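Local coordinates for putative uncharacterized protein PH0242 (Pyrococcus horikoshii, PDB 3VU1) that is the C-terminal globular domain of an archaeal oligosaccharyltransferase, AglB, rich in beta sheet with a smaller share of helix, at residues D61-L66 against E80-N85; P238-Q241 against I246-E249. One frame throughout, in Å; residues are numbered along the deposited sequence.

Interaction 1. Residues D61-L66 against E80-N85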
ATOM      1  N   ASP A  61      10.315  -7.993  -3.868  1.00 37.98           N
ATOM      2  CA  ASP A  61      10.585  -6.840  -4.728  1.00 39.40           C
ATOM      3  C   ASP A  61       9.549  -6.690  -5.832  1.00 37.56           C
ATOM      4  O   ASP A  61       9.111  -5.580  -6.142  1.00 34.94           O
ATOM      5  CB  ASP A  61      11.969  -6.968  -5.391  1.00 45.72           C
ATOM      6  CG  ASP A  61      13.148  -6.579  -4.452  1.00 52.58           C
ATOM      7  OD1 ASP A  61      12.965  -6.404  -3.208  1.00 51.98           O
ATOM      8  OD2 ASP A  61      14.278  -6.457  -4.995  1.00 53.84           O
ATOM      9  N   HIS A  62       9.160  -7.812  -6.433  1.00 36.45           N
ATOM     10  CA  HIS A  62       8.194  -7.802  -7.527  1.00 34.14           C
ATOM     11  C   HIS A  62       6.851  -7.369  -7.030  1.00 35.14           C
ATOM     12  O   HIS A  62       6.085  -6.712  -7.775  1.00 34.98           O
ATOM     13  CB  HIS A  62       8.080  -9.169  -8.173  1.00 30.93           C
ATOM     14  CG  HIS A  62       9.300  -9.561  -8.943  1.00 33.59           C
ATOM     15  ND1 HIS A  62       9.555  -9.089 -10.177  1.00 34.97           N
ATOM     16  CD2 HIS A  62      10.386 -10.379  -8.597  1.00 33.89           C
ATOM     17  CE1 HIS A  62      10.724  -9.595 -10.619  1.00 35.54           C
ATOM     18  NE2 HIS A  62      11.235 -10.380  -9.646  1.00 36.28           N
ATOM     19  N   ILE A  63       6.550  -7.722  -5.777  1.00 29.41           N
ATOM     20  CA  ILE A  63       5.275  -7.351  -5.211  1.00 30.14           C
ATOM     21  C   ILE A  63       5.250  -5.868  -4.789  1.00 30.88           C
ATOM     22  O   ILE A  63       4.289  -5.125  -5.106  1.00 32.30           O
ATOM     23  CB  ILE A  63       4.832  -8.347  -4.114  1.00 28.87           C
ATOM     24  CG1 ILE A  63       4.865  -9.777  -4.677  1.00 26.83           C
ATOM     25  CG2 ILE A  63       3.446  -7.992  -3.594  1.00 24.81           C
ATOM     26  CD1 ILE A  63       4.187  -9.972  -6.028  1.00 23.16           C
ATOM     27  N   LEU A  64       6.306  -5.420  -4.121  1.00 29.21           N
ATOM     28  CA  LEU A  64       6.457  -3.987  -3.893  1.00 30.27           C
ATOM     29  C   LEU A  64       6.332  -3.204  -5.216  1.00 30.45           C
ATOM     30  O   LEU A  64       5.675  -2.157  -5.259  1.00 30.99           O
ATOM     31  CB  LEU A  64       7.766  -3.645  -3.166  1.00 29.06           C
ATOM     32  CG  LEU A  64       7.851  -4.050  -1.686  1.00 30.77           C
ATOM     33  CD1 LEU A  64       9.172  -3.601  -1.066  1.00 30.87           C
ATOM     34  CD2 LEU A  64       6.698  -3.512  -0.861  1.00 29.82           C
ATOM     35  N   ALA A  65       6.942  -3.702  -6.289  1.00 27.77           N
ATOM     36  CA  ALA A  65       6.964  -2.931  -7.517  1.00 27.82           C
ATOM     37  C   ALA A  65       5.580  -2.989  -8.123  1.00 29.93           C
ATOM     38  O   ALA A  65       5.156  -2.026  -8.770  1.00 32.75           O
ATOM     39  CB  ALA A  65       8.014  -3.433  -8.495  1.00 25.11           C
ATOM     40  N   LEU A  66       4.874  -4.102  -7.896  1.00 29.14           N
ATOM     41  CA  LEU A  66       3.565  -4.295  -8.483  1.00 29.53           C
ATOM     42  C   LEU A  66       2.673  -3.209  -7.886  1.00 31.47           C
ATOM     43  O   LEU A  66       1.998  -2.470  -8.600  1.00 31.10           O
ATOM     44  CB  LEU A  66       3.007  -5.692  -8.182  1.00 28.79           C
ATOM     45  CG  LEU A  66       1.621  -6.034  -8.790  1.00 28.98           C
ATOM     46  CD1 LEU A  66       1.499  -5.723 -10.289  1.00 28.27           C
ATOM     47  CD2 LEU A  66       1.250  -7.485  -8.555  1.00 28.39           C
ATOM     48  N   GLU A  80      -1.631  -7.388   3.758  1.00 33.58           N
ATOM     49  CA  GLU A  80      -2.065  -7.908   5.048  1.00 35.65           C
ATOM     50  C   GLU A  80      -1.362  -9.234   5.381  1.00 35.10           C
ATOM     51  O   GLU A  80      -0.938  -9.438   6.514  1.00 34.61           O
ATOM     52  CB  GLU A  80      -3.593  -8.041   5.140  1.00 35.97           C
ATOM     53  CG  GLU A  80      -4.087  -8.731   6.416  1.00 39.21           C
ATOM     54  CD  GLU A  80      -3.677  -8.017   7.710  1.00 44.57           C
ATOM     55  OE1 GLU A  80      -4.099  -8.455   8.823  1.00 45.27           O
ATOM     56  OE2 GLU A  80      -2.934  -7.007   7.620  1.00 46.11           O
ATOM     57  N   SER A  81      -1.213 -10.110   4.389  1.00 35.22           N
ATOM     58  CA  SER A  81      -0.565 -11.385   4.625  1.00 37.62           C
ATOM     59  C   SER A  81       0.864 -11.200   5.136  1.00 36.96           C
ATOM     60  O   SER A  81       1.383 -12.070   5.806  1.00 38.18           O
ATOM     61  CB  SER A  81      -0.574 -12.251   3.373  1.00 37.74           C
ATOM     62  OG  SER A  81       0.330 -11.718   2.449  1.00 44.07           O
ATOM     63  N   TRP A  82       1.479 -10.054   4.856  1.00 38.23           N
ATOM     64  CA  TRP A  82       2.788  -9.731   5.444  1.00 36.74           C
ATOM     65  C   TRP A  82       2.719  -9.082   6.781  1.00 37.82           C
ATOM     66  O   TRP A  82       3.772  -8.767   7.321  1.00 40.52           O
ATOM     67  CB  TRP A  82       3.652  -8.838   4.541  1.00 33.94           C
ATOM     68  CG  TRP A  82       3.898  -9.313   3.127  1.00 31.51           C
ATOM     69  CD1 TRP A  82       3.619 -10.561   2.570  1.00 30.96           C
ATOM     70  CD2 TRP A  82       4.504  -8.540   2.040  1.00 30.23           C
ATOM     71  NE1 TRP A  82       3.975 -10.600   1.246  1.00 31.20           N
ATOM     72  CE2 TRP A  82       4.519  -9.415   0.869  1.00 30.77           C
ATOM     73  CE3 TRP A  82       5.017  -7.264   1.928  1.00 30.37           C
ATOM     74  CZ2 TRP A  82       5.043  -9.003  -0.344  1.00 29.76           C
ATOM     75  CZ3 TRP A  82       5.538  -6.858   0.699  1.00 28.47           C
ATOM     76  CH2 TRP A  82       5.544  -7.708  -0.407  1.00 28.95           C
ATOM     77  N   GLU A  83       1.512  -8.859   7.315  1.00 39.08           N
ATOM     78  CA  GLU A  83       1.289  -8.093   8.564  1.00 39.90           C
ATOM     79  C   GLU A  83       1.813  -6.667   8.485  1.00 39.03           C
ATOM     80  O   GLU A  83       2.237  -6.087   9.509  1.00 39.62           O
ATOM     81  CB  GLU A  83       1.941  -8.764   9.759  1.00 45.96           C
ATOM     82  CG  GLU A  83       1.098  -9.795  10.462  1.00 58.99           C
ATOM     83  CD  GLU A  83       1.949 -10.740  11.291  1.00 67.53           C
ATOM     84  OE1 GLU A  83       2.491 -10.270  12.322  1.00 72.12           O
ATOM     85  OE2 GLU A  83       2.083 -11.938  10.905  1.00 69.80           O
ATOM     86  N   LEU A  84       1.800  -6.116   7.268  1.00 38.41           N
ATOM     87  CA  LEU A  84       2.333  -4.784   7.002  1.00 36.61           C
ATOM     88  C   LEU A  84       1.579  -3.704   7.771  1.00 38.81           C
ATOM     89  O   LEU A  84       0.344  -3.635   7.710  1.00 40.39           O
ATOM     90  CB  LEU A  84       2.318  -4.464   5.510  1.00 33.70           C
ATOM     91  CG  LEU A  84       3.032  -3.154   5.156  1.00 32.49           C
ATOM     92  CD1 LEU A  84       4.518  -3.289   5.422  1.00 33.24           C
ATOM     93  CD2 LEU A  84       2.781  -2.728   3.726  1.00 32.40           C
ATOM     94  N   ASN A  85       2.340  -2.871   8.478  1.00 36.63           N
ATOM     95  CA  ASN A  85       1.801  -1.797   9.286  1.00 36.05           C
ATOM     96  C   ASN A  85       2.040  -0.424   8.645  1.00 35.32           C
ATOM     97  O   ASN A  85       1.133   0.404   8.587  1.00 36.66           O
ATOM     98  CB  ASN A  85       2.418  -1.870  10.690  1.00 38.45           C
ATOM     99  CG  ASN A  85       1.923  -3.075  11.481  1.00 41.98           C
ATOM    100  OD1 ASN A  85       2.629  -4.076  11.638  1.00 47.65           O
ATOM    101  ND2 ASN A  85       0.694  -2.993  11.961  1.00 40.45           N
TER
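Trp82 reaches from the chain ahead of strand 86-90 to meet Ile63 and Leu64, neighbours on helix 60-69. The backbones are well apart, CA of Ile63 lying 11.2 Å from CA of Trp82, and the long indole spans most of that gap. Its CG stands anti to its own carbonyl carbon (chi1 -54°), which sends the benzo end of the ring, CZ2, CH2 and CZ3, toward the helix.

Ile63 meets this end with its beta-branch: CG2 is 3.8 Å from CZ2 of Trp82, and CB of Ile63 is equally close to CH2 of the same ring. A chi1 of -53° puts CG1 beside the backbone N of Ile63 and leaves CG2 anti to that N, where the methyl meets the indole obliquely, while CG1 and CD1 run off elsewhere. Leu64 starts from the next position round the helix and touches differently, with a single methyl: its CD2 lies in the indole plane at the ring edge, 3.9 Å from CZ3 of Trp82. A branch at CB suits the close approach at Ile63, and a branch one carbon further out lets Leu64 extend to the rim. No hydrogen bond crosses the contact; it is apolar and buried.

Round the same indole, Arg60 makes a cation-pi contact and Phe79 an edge-to-face one. The contact joins helix 60-69 to the chain before strand 86-90, with Met417 of strand 412-431 against Ile63 and Trp82, and Thr31 of strand 30-32 against Leu64.

Interaction 2. Residues P238-Q241 against I246-E249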
ATOM      1  N   PRO A 238      -1.339   9.293   5.560  1.00 34.75           N
ATOM      2  CA  PRO A 238      -0.036   9.909   5.922  1.00 34.37           C
ATOM      3  C   PRO A 238      -0.016  10.131   7.393  1.00 33.52           C
ATOM      4  O   PRO A 238      -0.866  10.832   7.882  1.00 40.22           O
ATOM      5  CB  PRO A 238      -0.042  11.275   5.224  1.00 29.93           C
ATOM      6  CG  PRO A 238      -1.407  11.459   4.676  1.00 29.61           C
ATOM      7  CD  PRO A 238      -2.145  10.142   4.663  1.00 32.85           C
ATOM      8  N   VAL A 239       0.897   9.506   8.112  1.00 33.26           N
ATOM      9  CA  VAL A 239       0.995   9.749   9.546  1.00 31.90           C
ATOM     10  C   VAL A 239       2.207  10.602   9.932  1.00 33.54           C
ATOM     11  O   VAL A 239       2.268  11.083  11.062  1.00 37.22           O
ATOM     12  CB  VAL A 239       1.036   8.446  10.359  1.00 30.82           C
ATOM     13  CG1 VAL A 239      -0.331   7.782  10.358  1.00 28.24           C
ATOM     14  CG2 VAL A 239       2.132   7.514   9.825  1.00 31.23           C
ATOM     15  N   TYR A 240       3.173  10.754   9.023  1.00 32.75           N
ATOM     16  CA  TYR A 240       4.384  11.545   9.270  1.00 33.62           C
ATOM     17  C   TYR A 240       5.041  11.835   7.944  1.00 35.26           C
ATOM     18  O   TYR A 240       5.047  10.974   7.056  1.00 36.65           O
ATOM     19  CB  TYR A 240       5.374  10.794  10.161  1.00 35.42           C
ATOM     20  CG  TYR A 240       6.588  11.608  10.542  1.00 39.49           C
ATOM     21  CD1 TYR A 240       7.827  11.412   9.926  1.00 41.73           C
ATOM     22  CD2 TYR A 240       6.501  12.573  11.528  1.00 40.64           C
ATOM     23  CE1 TYR A 240       8.936  12.168  10.290  1.00 44.42           C
ATOM     24  CE2 TYR A 240       7.589  13.322  11.907  1.00 39.72           C
ATOM     25  CZ  TYR A 240       8.803  13.137  11.293  1.00 43.72           C
ATOM     26  OH  TYR A 240       9.856  13.938  11.705  1.00 42.01           O
ATOM     27  N   GLN A 241       5.571  13.047   7.813  1.00 35.41           N
ATOM     28  CA  GLN A 241       6.390  13.450   6.670  1.00 39.55           C
ATOM     29  C   GLN A 241       7.523  14.378   7.052  1.00 41.53           C
ATOM     30  O   GLN A 241       7.431  15.146   8.012  1.00 40.96           O
ATOM     31  CB  GLN A 241       5.599  14.086   5.526  1.00 46.07           C
ATOM     32  CG  GLN A 241       4.466  15.017   5.907  1.00 51.89           C
ATOM     33  CD  GLN A 241       3.353  14.997   4.863  1.00 61.84           C
ATOM     34  OE1 GLN A 241       2.221  14.545   5.136  1.00 58.56           O
ATOM     35  NE2 GLN A 241       3.681  15.452   3.643  1.00 63.51           N
ATOM     36  N   ILE A 246       7.501  10.219   3.176  1.00 32.29           N
ATOM     37  CA  ILE A 246       6.175  10.150   3.759  1.00 30.05           C
ATOM     38  C   ILE A 246       5.972   8.738   4.326  1.00 31.65           C
ATOM     39  O   ILE A 246       6.151   7.739   3.612  1.00 31.58           O
ATOM     40  CB  ILE A 246       5.077  10.470   2.709  1.00 29.91           C
ATOM     41  CG1 ILE A 246       5.458  11.740   1.891  1.00 29.82           C
ATOM     42  CG2 ILE A 246       3.730  10.572   3.408  1.00 28.55           C
ATOM     43  CD1 ILE A 246       4.589  12.122   0.698  1.00 24.57           C
ATOM     44  N   VAL A 247       5.605   8.655   5.604  1.00 31.07           N
ATOM     45  CA  VAL A 247       5.219   7.384   6.231  1.00 29.06           C
ATOM     46  C   VAL A 247       3.712   7.208   6.181  1.00 28.69           C
ATOM     47  O   VAL A 247       2.980   7.991   6.784  1.00 31.52           O
ATOM     48  CB  VAL A 247       5.656   7.364   7.716  1.00 28.34           C
ATOM     49  CG1 VAL A 247       5.266   6.061   8.416  1.00 25.86           C
ATOM     50  CG2 VAL A 247       7.145   7.603   7.809  1.00 27.33           C
ATOM     51  N   TYR A 248       3.248   6.181   5.481  1.00 28.43           N
ATOM     52  CA  TYR A 248       1.816   5.860   5.403  1.00 25.73           C
ATOM     53  C   TYR A 248       1.476   4.686   6.280  1.00 26.87           C
ATOM     54  O   TYR A 248       2.172   3.681   6.249  1.00 28.92           O
ATOM     55  CB  TYR A 248       1.461   5.509   3.997  1.00 23.84           C
ATOM     56  CG  TYR A 248       1.415   6.694   3.061  1.00 24.90           C
ATOM     57  CD1 TYR A 248       2.491   6.977   2.228  1.00 23.90           C
ATOM     58  CD2 TYR A 248       0.280   7.543   3.005  1.00 25.35           C
ATOM     59  CE1 TYR A 248       2.444   8.040   1.342  1.00 24.88           C
ATOM     60  CE2 TYR A 248       0.228   8.634   2.148  1.00 23.78           C
ATOM     61  CZ  TYR A 248       1.303   8.862   1.305  1.00 26.19           C
ATOM     62  OH  TYR A 248       1.278   9.915   0.429  1.00 27.36           O
ATOM     63  N   GLU A 249       0.431   4.810   7.095  1.00 28.65           N
ATOM     64  CA  GLU A 249      -0.107   3.659   7.825  1.00 29.65           C
ATOM     65  C   GLU A 249      -0.990   2.885   6.856  1.00 31.05           C
ATOM     66  O   GLU A 249      -1.736   3.484   6.047  1.00 31.64           O
ATOM     67  CB  GLU A 249      -0.919   4.104   9.014  1.00 31.46           C
ATOM     68  CG  GLU A 249      -1.778   3.035   9.653  1.00 34.61           C
ATOM     69  CD  GLU A 249      -2.668   3.595  10.772  1.00 39.41           C
ATOM     70  OE1 GLU A 249      -2.204   4.449  11.549  1.00 40.56           O
ATOM     71  OE2 GLU A 249      -3.843   3.177  10.901  1.00 42.17           O
TER
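In Val239, chi1 of -72° sets CG1 anti to the carbonyl carbon, which leaves CG2 between the backbone N and that carbon, and Val247 carries CG1 anti to its backbone N (chi1 180°); together these settings bring the two methyls to 3.7 Å, Val239 CG2 against Val247 CG1. The other branch of Val239, CG1, lies 4.0 Å from CB of Glu249. Beta-branched valine suits a strand and offers two methyls to its neighbours.

Both Val239 and Tyr240 sit opposite Val247, which makes a classic beta bulge in the antiparallel hairpin. The extra residue is absorbed at Val239, whose psi of -15° is far from that of an extended strand. Val247 is held through both its N and its O: N of Val239 donates to O of Val247 at 2.9 Å, and N of Val247 donates to O of Tyr240 at 2.8 Å, both bonds nearly straight.

Pro238 pairs with Tyr248 at a non-hydrogen-bonded position, where its lack of an N-H costs no bond to the partner strand. CD of Pro238 comes 3.8 Å from CE2 of Tyr248. CG2 of Ile246 lies over one face of the tyrosine ring, 3.5 Å above its plane and offset toward the rim. Tyrosine suits this place, its ring apolar beside Pro238 while its hydroxyl reaches O of Leu216. The carboxylate of Glu249 forms a salt bridge with Arg251, and Trp19 of helix 13-23 stacks on the Tyr240 ring.

Hence backbone bonds fix the shifted register, while the side chains add apolar contacts and the polar ends of Tyr248 and Glu249 find partners beyond the two segments.

In the fold
Along the chain the contacts come in series: 61-66 and 80-85 close interaction 1 well before the hairpin of interaction 2 opens. Their centres are about 17 Å apart, yet they touch, O of Asn85 lying 4.1 Å from CG of Glu249. The connection runs through one mixed sheet in the order 30-32, 86-90, 245-250, 236-242. Segment 80-85 leads directly into strand 86-90, which pairs with strand 245-250, and Asn85 is also backbone-bonded to Phe250. Interaction 1 therefore joins a helix to the chain entering this sheet, and interaction 2 forms its edge hairpin. Glu76, a calcium ligand, lies in sequence between the segments of interaction 1.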